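Local coordinates for EGF family domain-containing protein (Toxoplasma gondii, PDB 4Z80) that probably acts in host-cell invasion as an AMA-type surface antigen that binds a RON2-like partner, a pairing linked to the moving junction, at residues A[27-32]-A[175-180]; A[180-185]-A[259-264]. All blocks are in the same frame, centred on the assembly; numbering follows the deposited sequence.

Overall arrangement
After two short helices, 8-16 and 21-24, the chain enters strand 27-30, outermost in a three-stranded antiparallel sheet with 43-51 and 36-40. Interaction 1 closes the long loop from there to residues 175-180, in the loop after helix 165-172. The chain then runs through Ser180, the residue at which the two ranges overlap, and interaction 2 closes a second loop by joining 180-185 covalently to helix 252-262. The two loops follow in series, neither nested nor crossed, with centres about 10 Å apart. They also meet directly: Arg260 reaches the carbonyl of Glu177 and lies against Trp30, and His264 bonds Asp175, so the 175-180 loop is tied to both edge strand and helix.

Interaction 1. Residues A[27-32]-A[175-180]; sequences DLIWDK and DKEFDS
Two donors grip Glu177 OE2: the backbone N of Trp30, 3.0 Å from OE2 with an N-H...O angle of 163°, and NE2 of His335. The peptide donor comes from outermost strand 27-30 of a three-stranded antiparallel sheet, so a carboxylate from a type I turn, Asp175 to Phe178, docks on its backbone. The Trp30 N-H meets the anti lone pair of OE2, the one turned away from OE1. Arg276 pairs with OE1 and also with Asp175, a setting that probably keeps Glu177 ionised although the residue is buried.

An Asx turn overlaps the beta turn: Glu177 N donates to Asp175 OD1 over 2.9 Å, entering from above the carboxylate plane. Extended beyond CG, the Glu177 side chain crosses that of Trp30 at about a right angle, OE2 lying 3.5 Å from Trp30 CD1, while its carboxylate plane is 35° from the indole plane. On one face of the indole sits Leu28 CD1, 3.7 Å above the plane and toward the rim.

Farther along, Asp31 and Lys176 run side by side, pointing the same way, with Asp31 OD2 4.0 Å from Lys176 CB. Asp31 OD1 is taken by the backbone N of Asp33, while OD2 stays 5.4 Å from Lys176 NZ, too far for a salt bridge. A water joins the backbones beside them, accepting from Lys32 N and donating to Lys176 O at 2.6 Å.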
ATOM      1  N   ASP A  27      -3.402 -11.613  -7.856  1.00 13.37           N
ATOM      2  CA  ASP A  27      -2.370 -10.787  -8.450  1.00 12.24           C
ATOM      3  C   ASP A  27      -2.882 -10.330  -9.797  1.00 16.01           C
ATOM      4  O   ASP A  27      -2.911 -11.113 -10.740  1.00 18.45           O
ATOM      5  CB  ASP A  27      -1.069 -11.577  -8.614  1.00 14.30           C
ATOM      6  CG  ASP A  27       0.055 -10.746  -9.211  1.00 17.36           C
ATOM      7  OD1 ASP A  27       0.256  -9.597  -8.767  1.00 16.25           O
ATOM      8  OD2 ASP A  27       0.750 -11.253 -10.116  1.00 18.28           O
ATOM      9  N   LEU A  28      -3.335  -9.087  -9.883  1.00 15.22           N
ATOM     10  CA  LEU A  28      -3.825  -8.585 -11.153  1.00 18.28           C
ATOM     11  C   LEU A  28      -2.913  -7.510 -11.701  1.00 14.46           C
ATOM     12  O   LEU A  28      -2.143  -6.873 -10.971  1.00 15.47           O
ATOM     13  CB  LEU A  28      -5.255  -8.054 -11.023  1.00 18.84           C
ATOM     14  CG  LEU A  28      -5.544  -6.763 -10.251  1.00 17.84           C
ATOM     15  CD1 LEU A  28      -5.278  -5.498 -11.066  1.00 15.66           C
ATOM     16  CD2 LEU A  28      -6.996  -6.763  -9.786  1.00 18.19           C
ATOM     17  N   ILE A  29      -2.983  -7.348 -13.015  1.00 15.43           N
ATOM     18  CA  ILE A  29      -2.326  -6.252 -13.692  1.00 15.46           C
ATOM     19  C   ILE A  29      -3.366  -5.569 -14.577  1.00 16.34           C
ATOM     20  O   ILE A  29      -4.319  -6.211 -15.030  1.00 16.43           O
ATOM     21  CB  ILE A  29      -1.130  -6.731 -14.527  1.00 18.84           C
ATOM     22  CG1 ILE A  29      -1.556  -7.879 -15.433  1.00 24.91           C
ATOM     23  CG2 ILE A  29       0.012  -7.180 -13.613  1.00 18.37           C
ATOM     24  CD1 ILE A  29      -0.728  -8.005 -16.645  1.00 35.77           C
ATOM     25  N   TRP A  30      -3.196  -4.274 -14.812  1.00 14.55           N
ATOM     26  CA  TRP A  30      -4.165  -3.513 -15.604  1.00 14.79           C
ATOM     27  C   TRP A  30      -3.882  -3.726 -17.087  1.00 17.82           C
ATOM     28  O   TRP A  30      -2.734  -3.671 -17.520  1.00 16.80           O
ATOM     29  CB  TRP A  30      -4.120  -2.016 -15.247  1.00 13.68           C
ATOM     30  CG  TRP A  30      -4.278  -1.762 -13.780  1.00 12.67           C
ATOM     31  CD1 TRP A  30      -3.319  -1.304 -12.920  1.00 14.47           C
ATOM     32  CD2 TRP A  30      -5.448  -1.988 -12.990  1.00 12.66           C
ATOM     33  NE1 TRP A  30      -3.822  -1.226 -11.648  1.00 13.34           N
ATOM     34  CE2 TRP A  30      -5.130  -1.631 -11.662  1.00 14.67           C
ATOM     35  CE3 TRP A  30      -6.738  -2.451 -13.274  1.00 13.68           C
ATOM     36  CZ2 TRP A  30      -6.046  -1.734 -10.621  1.00 15.46           C
ATOM     37  CZ3 TRP A  30      -7.650  -2.549 -12.234  1.00 14.87           C
ATOM     38  CH2 TRP A  30      -7.300  -2.188 -10.925  1.00 15.29           C
ATOM     39  N   ASP A  31      -4.931  -3.999 -17.854  1.00 18.86           N
ATOM     40  CA  ASP A  31      -4.800  -4.117 -19.302  1.00 23.32           C
ATOM     41  C   ASP A  31      -6.166  -3.997 -19.962  1.00 22.03           C
ATOM     42  O   ASP A  31      -7.116  -4.648 -19.536  1.00 22.58           O
ATOM     43  CB  ASP A  31      -4.146  -5.440 -19.683  1.00 28.12           C
ATOM     44  CG  ASP A  31      -3.649  -5.444 -21.116  1.00 35.01           C
ATOM     45  OD1 ASP A  31      -4.479  -5.645 -22.025  1.00 31.85           O
ATOM     46  OD2 ASP A  31      -2.436  -5.224 -21.337  1.00 32.97           O
ATOM     47  N   LYS A  32      -6.270  -3.178 -21.002  1.00 24.64           N
ATOM     48  CA  LYS A  32      -7.573  -2.948 -21.620  1.00 23.98           C
ATOM     49  C   LYS A  32      -8.079  -4.189 -22.366  1.00 27.00           C
ATOM     50  O   LYS A  32      -9.255  -4.258 -22.715  1.00 30.71           O
ATOM     51  CB  LYS A  32      -7.524  -1.735 -22.557  1.00 29.57           C
ATOM     52  CG  LYS A  32      -6.580  -1.847 -23.730  1.00 34.03           C
ATOM     53  CD  LYS A  32      -6.581  -0.550 -24.526  1.00 40.73           C
ATOM     54  CE  LYS A  32      -5.474  -0.529 -25.559  1.00 45.02           C
ATOM     55  NZ  LYS A  32      -5.550  -1.697 -26.477  1.00 50.13           N
ATOM     56  N   ASP A 175       1.918   3.324 -21.983  1.00 18.36           N
ATOM     57  CA  ASP A 175       2.003   2.307 -20.933  1.00 18.07           C
ATOM     58  C   ASP A 175       0.673   1.572 -20.871  1.00 16.89           C
ATOM     59  O   ASP A 175      -0.366   2.196 -20.665  1.00 17.03           O
ATOM     60  CB  ASP A 175       2.329   2.980 -19.591  1.00 17.13           C
ATOM     61  CG  ASP A 175       2.623   1.990 -18.465  1.00 19.35           C
ATOM     62  OD1 ASP A 175       2.118   0.843 -18.481  1.00 17.14           O
ATOM     63  OD2 ASP A 175       3.359   2.394 -17.535  1.00 16.61           O
ATOM     64  N   LYS A 176       0.699   0.251 -21.024  1.00 15.86           N
ATOM     65  CA  LYS A 176      -0.539  -0.517 -21.092  1.00 18.50           C
ATOM     66  C   LYS A 176      -1.311  -0.524 -19.769  1.00 18.73           C
ATOM     67  O   LYS A 176      -2.492  -0.873 -19.745  1.00 17.67           O
ATOM     68  CB  LYS A 176      -0.235  -1.946 -21.549  1.00 20.95           C
ATOM     69  CG  LYS A 176       0.380  -1.987 -22.942  1.00 28.49           C
ATOM     70  CD  LYS A 176       0.415  -3.389 -23.527  1.00 34.83           C
ATOM     71  CE  LYS A 176       0.955  -3.359 -24.949  1.00 38.71           C
ATOM     72  NZ  LYS A 176       0.836  -4.675 -25.638  1.00 51.92           N
ATOM     73  N   GLU A 177      -0.667  -0.101 -18.681  1.00 16.14           N
ATOM     74  CA  GLU A 177      -1.357   0.014 -17.394  1.00 15.67           C
ATOM     75  C   GLU A 177      -1.914   1.413 -17.135  1.00 15.50           C
ATOM     76  O   GLU A 177      -2.664   1.623 -16.183  1.00 15.72           O
ATOM     77  CB  GLU A 177      -0.420  -0.382 -16.246  1.00 14.45           C
ATOM     78  CG  GLU A 177      -0.133  -1.870 -16.208  1.00 14.68           C
ATOM     79  CD  GLU A 177       0.277  -2.346 -14.834  1.00 15.35           C
ATOM     80  OE1 GLU A 177       1.396  -2.004 -14.397  1.00 15.18           O
ATOM     81  OE2 GLU A 177      -0.523  -3.060 -14.193  1.00 15.25           O
ATOM     82  N   PHE A 178      -1.534   2.374 -17.971  1.00 17.89           N
ATOM     83  CA  PHE A 178      -1.985   3.746 -17.808  1.00 16.15           C
ATOM     84  C   PHE A 178      -3.292   3.955 -18.556  1.00 18.91           C
ATOM     85  O   PHE A 178      -3.495   3.379 -19.620  1.00 21.44           O
ATOM     86  CB  PHE A 178      -0.922   4.713 -18.320  1.00 16.68           C
ATOM     87  CG  PHE A 178      -1.214   6.164 -18.027  1.00 18.33           C
ATOM     88  CD1 PHE A 178      -0.810   6.732 -16.834  1.00 17.78           C
ATOM     89  CD2 PHE A 178      -1.868   6.962 -18.956  1.00 17.75           C
ATOM     90  CE1 PHE A 178      -1.060   8.060 -16.553  1.00 19.42           C
ATOM     91  CE2 PHE A 178      -2.131   8.299 -18.681  1.00 21.03           C
ATOM     92  CZ  PHE A 178      -1.724   8.849 -17.482  1.00 21.11           C
ATOM     93  N   ASP A 179      -4.180   4.763 -17.985  1.00 18.46           N
ATOM     94  CA  ASP A 179      -5.406   5.158 -18.667  1.00 20.56           C
ATOM     95  C   ASP A 179      -5.661   6.634 -18.394  1.00 20.95           C
ATOM     96  O   ASP A 179      -5.706   7.048 -17.246  1.00 19.36           O
ATOM     97  CB  ASP A 179      -6.590   4.311 -18.206  1.00 20.10           C
ATOM     98  CG  ASP A 179      -7.880   4.691 -18.908  1.00 26.61           C
ATOM     99  OD1 ASP A 179      -8.163   4.113 -19.978  1.00 31.42           O
ATOM    100  OD2 ASP A 179      -8.599   5.578 -18.400  1.00 23.42           O
ATOM    101  N   SER A 180      -5.833   7.424 -19.450  1.00 21.50           N
ATOM    102  CA  SER A 180      -5.909   8.876 -19.300  1.00 21.21           C
ATOM    103  C   SER A 180      -7.178   9.349 -18.592  1.00 18.85           C
ATOM    104  O   SER A 180      -7.206  10.448 -18.042  1.00 23.89           O
ATOM    105  CB  SER A 180      -5.806   9.549 -20.670  1.00 24.61           C
ATOM    106  OG  SER A 180      -6.862   9.137 -21.521  1.00 29.41           O
TER
HETATM  107  O   HOH W   1      -3.967  -1.365 -21.882  1.00 24.77           O

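Interaction 2. Residues A[180-185]-A[259-264]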
ATOM      1  N   SER A 180      -5.833   7.424 -19.450  1.00 21.50           N
ATOM      2  CA  SER A 180      -5.909   8.876 -19.300  1.00 21.21           C
ATOM      3  C   SER A 180      -7.178   9.349 -18.592  1.00 18.85           C
ATOM      4  O   SER A 180      -7.206  10.448 -18.042  1.00 23.89           O
ATOM      5  CB  SER A 180      -5.806   9.549 -20.670  1.00 24.61           C
ATOM      6  OG  SER A 180      -6.862   9.137 -21.521  1.00 29.41           O
ATOM      7  N   THR A 181      -8.223   8.528 -18.599  1.00 20.06           N
ATOM      8  CA  THR A 181      -9.453   8.878 -17.902  1.00 20.94           C
ATOM      9  C   THR A 181      -9.324   8.558 -16.421  1.00 21.39           C
ATOM     10  O   THR A 181      -9.632   9.390 -15.571  1.00 21.28           O
ATOM     11  CB  THR A 181     -10.662   8.143 -18.488  1.00 30.05           C
ATOM     12  OG1 THR A 181     -10.787   8.490 -19.872  1.00 29.48           O
ATOM     13  CG2 THR A 181     -11.942   8.522 -17.746  1.00 28.66           C
ATOM     14  N   VAL A 182      -8.863   7.352 -16.112  1.00 20.29           N
ATOM     15  CA  VAL A 182      -8.635   6.979 -14.727  1.00 19.82           C
ATOM     16  C   VAL A 182      -7.605   7.927 -14.101  1.00 16.07           C
ATOM     17  O   VAL A 182      -7.755   8.359 -12.957  1.00 18.81           O
ATOM     18  CB  VAL A 182      -8.164   5.517 -14.613  1.00 17.09           C
ATOM     19  CG1 VAL A 182      -7.682   5.193 -13.190  1.00 20.06           C
ATOM     20  CG2 VAL A 182      -9.287   4.581 -15.020  1.00 20.60           C
ATOM     21  N   CYS A 183      -6.577   8.263 -14.874  1.00 17.47           N
ATOM     22  CA  CYS A 183      -5.491   9.111 -14.397  1.00 17.57           C
ATOM     23  C   CYS A 183      -5.635  10.549 -14.876  1.00 19.71           C
ATOM     24  O   CYS A 183      -4.650  11.172 -15.266  1.00 19.19           O
ATOM     25  CB  CYS A 183      -4.150   8.558 -14.870  1.00 17.12           C
ATOM     26  SG  CYS A 183      -3.855   6.830 -14.418  1.00 19.24           S
ATOM     27  N   ASN A 184      -6.852  11.079 -14.837  1.00 18.60           N
ATOM     28  CA  ASN A 184      -7.107  12.385 -15.434  1.00 20.38           C
ATOM     29  C   ASN A 184      -6.569  13.542 -14.596  1.00 23.85           C
ATOM     30  O   ASN A 184      -6.678  14.699 -14.992  1.00 23.60           O
ATOM     31  CB  ASN A 184      -8.610  12.574 -15.690  1.00 20.57           C
ATOM     32  CG  ASN A 184      -9.445  12.544 -14.426  1.00 26.35           C
ATOM     33  OD1 ASN A 184      -8.930  12.531 -13.309  1.00 27.76           O
ATOM     34  ND2 ASN A 184     -10.761  12.544 -14.606  1.00 31.22           N
ATOM     35  N   PHE A 185      -5.969  13.217 -13.454  1.00 20.44           N
ATOM     36  CA  PHE A 185      -5.413  14.206 -12.537  1.00 19.49           C
ATOM     37  C   PHE A 185      -3.898  14.277 -12.683  1.00 17.92           C
ATOM     38  O   PHE A 185      -3.222  14.959 -11.909  1.00 21.82           O
ATOM     39  CB  PHE A 185      -5.776  13.853 -11.095  1.00 20.89           C
ATOM     40  CG  PHE A 185      -5.341  12.469 -10.705  1.00 18.45           C
ATOM     41  CD1 PHE A 185      -6.159  11.379 -10.957  1.00 20.48           C
ATOM     42  CD2 PHE A 185      -4.096  12.252 -10.146  1.00 18.59           C
ATOM     43  CE1 PHE A 185      -5.755  10.102 -10.631  1.00 18.92           C
ATOM     44  CE2 PHE A 185      -3.684  10.977  -9.814  1.00 19.89           C
ATOM     45  CZ  PHE A 185      -4.516   9.897 -10.056  1.00 17.19           C
ATOM     46  N   SER A 259      -1.478   5.590  -6.798  1.00 13.02           N
ATOM     47  CA  SER A 259      -0.254   4.854  -7.102  1.00 12.02           C
ATOM     48  C   SER A 259      -0.150   4.446  -8.564  1.00 12.49           C
ATOM     49  O   SER A 259       0.877   4.661  -9.207  1.00 14.64           O
ATOM     50  CB  SER A 259      -0.144   3.598  -6.236  1.00 13.95           C
ATOM     51  OG  SER A 259       0.828   2.722  -6.803  1.00 13.67           O
ATOM     52  N   ARG A 260      -1.216   3.844  -9.082  1.00 12.32           N
ATOM     53  CA  ARG A 260      -1.247   3.386 -10.466  1.00 11.60           C
ATOM     54  C   ARG A 260      -0.788   4.475 -11.425  1.00 12.18           C
ATOM     55  O   ARG A 260      -0.018   4.236 -12.357  1.00 14.86           O
ATOM     56  CB  ARG A 260      -2.667   2.944 -10.829  1.00 13.52           C
ATOM     57  CG  ARG A 260      -2.836   2.554 -12.276  1.00 14.49           C
ATOM     58  CD  ARG A 260      -4.263   2.182 -12.591  1.00 16.40           C
ATOM     59  NE  ARG A 260      -4.419   1.905 -14.007  1.00 14.60           N
ATOM     60  CZ  ARG A 260      -5.569   1.562 -14.580  1.00 16.62           C
ATOM     61  NH1 ARG A 260      -6.673   1.472 -13.857  1.00 16.03           N
ATOM     62  NH2 ARG A 260      -5.607   1.317 -15.883  1.00 17.94           N
ATOM     63  N   CYS A 261      -1.264   5.684 -11.174  1.00 14.53           N
ATOM     64  CA  CYS A 261      -1.138   6.757 -12.152  1.00 14.39           C
ATOM     65  C   CYS A 261       0.155   7.563 -12.053  1.00 18.92           C
ATOM     66  O   CYS A 261       0.468   8.323 -12.970  1.00 16.55           O
ATOM     67  CB  CYS A 261      -2.326   7.711 -12.023  1.00 13.50           C
ATOM     68  SG  CYS A 261      -3.917   6.958 -12.391  1.00 17.12           S
ATOM     69  N   THR A 262       0.903   7.414 -10.962  1.00 15.46           N
ATOM     70  CA  THR A 262       2.048   8.297 -10.713  1.00 12.83           C
ATOM     71  C   THR A 262       3.426   7.649 -10.887  1.00 13.82           C
ATOM     72  O   THR A 262       4.435   8.294 -10.635  1.00 14.70           O
ATOM     73  CB  THR A 262       1.994   8.900  -9.289  1.00 12.39           C
ATOM     74  OG1 THR A 262       1.852   7.858  -8.309  1.00 14.90           O
ATOM     75  CG2 THR A 262       0.834   9.869  -9.165  1.00 15.86           C
ATOM     76  N   THR A 263       3.475   6.393 -11.327  1.00 13.55           N
ATOM     77  CA  THR A 263       4.743   5.713 -11.585  1.00 12.84           C
ATOM     78  C   THR A 263       5.750   6.563 -12.362  1.00 14.71           C
ATOM     79  O   THR A 263       6.913   6.680 -11.968  1.00 14.58           O
ATOM     80  CB  THR A 263       4.490   4.398 -12.358  1.00 12.82           C
ATOM     81  OG1 THR A 263       3.859   3.452 -11.479  1.00 14.60           O
ATOM     82  CG2 THR A 263       5.781   3.797 -12.929  1.00 15.93           C
ATOM     83  N   HIS A 264       5.312   7.166 -13.461  1.00 15.22           N
ATOM     84  CA  HIS A 264       6.260   7.845 -14.341  1.00 12.90           C
ATOM     85  C   HIS A 264       6.642   9.239 -13.862  1.00 14.29           C
ATOM     86  O   HIS A 264       7.447   9.913 -14.499  1.00 15.52           O
ATOM     87  CB  HIS A 264       5.703   7.905 -15.761  1.00 15.21           C
ATOM     88  CG  HIS A 264       5.570   6.553 -16.379  1.00 14.93           C
ATOM     89  ND1 HIS A 264       6.656   5.736 -16.597  1.00 16.69           N
ATOM     90  CD2 HIS A 264       4.482   5.855 -16.778  1.00 15.73           C
ATOM     91  CE1 HIS A 264       6.245   4.593 -17.117  1.00 15.70           C
ATOM     92  NE2 HIS A 264       4.931   4.642 -17.239  1.00 14.72           N
TER
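A covalent bond carries this contact: Cys183 SG and Cys261 SG lie 2.0 Å apart in a disulfide with a torsion of -75° about the S-S bond. Both sulfurs stand anti to their own carbonyl carbon, beside the backbone N. The bridge holds the two segments close, and the 3.5 Å between Cys183 CB and Cys261 CB follows from the covalent link.

Phe185 flanks the bridge. Its CG occupies the crowded position between the backbone N and the carbonyl carbon (chi1 56°), which swings the ring back toward the helix, CZ coming to 3.7 Å from Cys261 CB. The sulfur of Cys261 lies 4.8 Å from the ring centroid, an oblique sulfur-aromatic contact. Beyond it, Ile257 and Leu258 of the same helix touch the phenyl group, and Trp248 meets it ring to ring.

In fold terms, the disulfide pins a loop, with a type I turn from Thr181 to Asn184, to the C-terminal part of helix 252-262, within the AMA1-family region of the chain. In the 3-10 segment that includes Thr263 and His264, the carbonyl of His264 accepts a hydrogen bond from Ser11 of the bound peptide chain.

Val182 packs beside the bridge as well, CG1 4.2 Å from Cys261 SG. The same CG1, anti to the backbone N, sits 3.9 Å from Arg260 NH1, the two side chains crossing at about a right angle. Arg260 is fully extended from CG to NE, spending NE on the carbonyl of Glu177 and making a cation-pi contact with Trp30. Thr43 and Tyr45 of strand 43-51 also touch Val182.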